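Local coordinates for protein ubiquitin-like-conjugating enzyme ATG10 (Saccharomyces cerevisiae, PDB 4EBR) that acts as an E2-like enzyme that catalyses the conjugation of ATG12 to ATG5, a step required for autophagy, nucleophagy and cytoplasm-to-vacuole transport, at residues V141-Q144 with A145-M148. Residues are numbered along the deposited sequence; the frame is centred on the assembly and turned at random.
Sequences VGDQ and AEFM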
loop_
_atom_site.group_PDB
_atom_site.type_symbol
_atom_site.label_atom_id
_atom_site.label_comp_id
_atom_site.label_asym_id
_atom_site.label_seq_id
_atom_site.Cartn_x
_atom_site.Cartn_y
_atom_site.Cartn_z
ATOM N N VAL A 141 13.375 6.976 13.300
ATOM C CA VAL A 141 14.812 7.160 13.212
ATOM C C VAL A 141 15.132 8.315 12.291
ATOM O O VAL A 141 14.228 8.935 11.731
ATOM C CB VAL A 141 15.507 5.850 12.746
ATOM C CG1 VAL A 141 15.413 5.693 11.251
ATOM C CG2 VAL A 141 16.961 5.785 13.217
ATOM N N GLY A 142 16.422 8.609 12.157
ATOM C CA GLY A 142 16.925 9.608 11.230
ATOM C C GLY A 142 18.390 9.855 11.528
ATOM O O GLY A 142 19.060 8.980 12.068
ATOM N N ASP A 143 18.923 11.008 11.135
ATOM C CA ASP A 143 20.122 11.587 11.756
ATOM C C ASP A 143 21.382 10.709 11.920
ATOM O O ASP A 143 21.969 10.688 13.001
ATOM C CB ASP A 143 19.758 12.208 13.109
ATOM C CG ASP A 143 19.295 11.175 14.119
ATOM O OD1 ASP A 143 19.416 9.965 13.831
ATOM O OD2 ASP A 143 18.810 11.573 15.198
ATOM N N GLN A 144 21.797 9.989 10.881
ATOM C CA GLN A 144 22.957 9.083 10.995
ATOM C C GLN A 144 22.598 7.806 11.798
ATOM O O GLN A 144 23.375 6.852 11.865
ATOM C CB GLN A 144 24.224 9.840 11.494
ATOM C CG GLN A 144 25.209 9.087 12.403
ATOM C CD GLN A 144 26.073 10.020 13.260
ATOM O OE1 GLN A 144 25.883 11.237 13.266
ATOM N NE2 GLN A 144 27.024 9.443 13.990
ATOM N N ALA A 145 21.396 7.797 12.372
ATOM C CA ALA A 145 20.770 6.584 12.905
ATOM C C ALA A 145 21.601 5.766 13.892
ATOM O O ALA A 145 21.991 4.639 13.599
ATOM C CB ALA A 145 20.296 5.702 11.755
ATOM N N GLU A 146 21.858 6.324 15.069
ATOM C CA GLU A 146 22.621 5.607 16.090
ATOM C C GLU A 146 21.715 4.593 16.780
ATOM O O GLU A 146 22.188 3.690 17.475
ATOM C CB GLU A 146 23.209 6.574 17.128
ATOM C CG GLU A 146 24.195 7.610 16.571
ATOM C CD GLU A 146 23.505 8.812 15.937
ATOM O OE1 GLU A 146 22.273 8.741 15.700
ATOM O OE2 GLU A 146 24.199 9.826 15.682
ATOM N N PHE A 147 20.411 4.788 16.622
ATOM C CA PHE A 147 19.408 3.903 17.194
ATOM C C PHE A 147 18.809 2.885 16.243
ATOM O O PHE A 147 17.822 2.248 16.571
ATOM C CB PHE A 147 18.337 4.695 17.923
ATOM C CG PHE A 147 18.864 5.413 19.122
ATOM C CD1 PHE A 147 18.852 4.802 20.373
ATOM C CD2 PHE A 147 19.411 6.696 18.999
ATOM C CE1 PHE A 147 19.363 5.472 21.491
ATOM C CE2 PHE A 147 19.921 7.366 20.103
ATOM C CZ PHE A 147 19.904 6.756 21.350
HETATM N N MSE A 148 19.361 2.789 15.042
HETATM C CA MSE A 148 18.865 1.854 14.038
HETATM C C MSE A 148 18.651 0.425 14.578
HETATM O O MSE A 148 17.663 -0.228 14.251
HETATM C CB MSE A 148 19.795 1.842 12.828
HETATM C CG MSE A 148 19.462 0.777 11.790
HETATM SE SE MSE A 148 17.712 1.037 10.918
HETATM C CE MSE A 148 18.107 2.765 10.104
#
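A type I' beta turn from G142 to A145 brings the side chain of V141 onto A145, in the surface loop between strand 127-131 and helix 152-164. D143 and Q144 are the two central residues, both with positive phi. A145 N closes the turn on G142 O at 2.6 Å, but the N-H points poorly at the acceptor (128°), so this bond is weak. A second bond from this N-H, to OD1 of D143 at 3.3 Å, is doubtful, because OD1 is modelled too close to G142 O. D143 keeps CG between its own backbone N and carbonyl carbon (chi1 65°), which turns the carboxylate back toward the amide.

The apolar contacts begin at V141. Its CG2 reaches CB of A145 at 3.6 Å. The other methyl, CG1, is 4.1 Å from CE of M148, a selenomethionine whose terminal methyl is the part near the valine. E146 folds back along the loop. Its chain bends at chi2 (81°), leaving OE1 3.6 Å from OD1 of D143. The two carboxylates are steeply turned to each other. This brings like charges close together, though the distance carries the same uncertainty as OD1. The other oxygen, OE2, lies beside the amide end of Q144, without a hydrogen bond established between them.

Beyond A145, a type I turn runs to M148. F147 O bonds to T150 OG1, still in the loop, and to R154 NH2 in helix 152-164. M148 O bonds to Q12 NE2 in helix 6-18. The segment lies away from the catalytic cysteine C135. It is a surface connection built from two successive beta turns that share A145, type I' followed by type I.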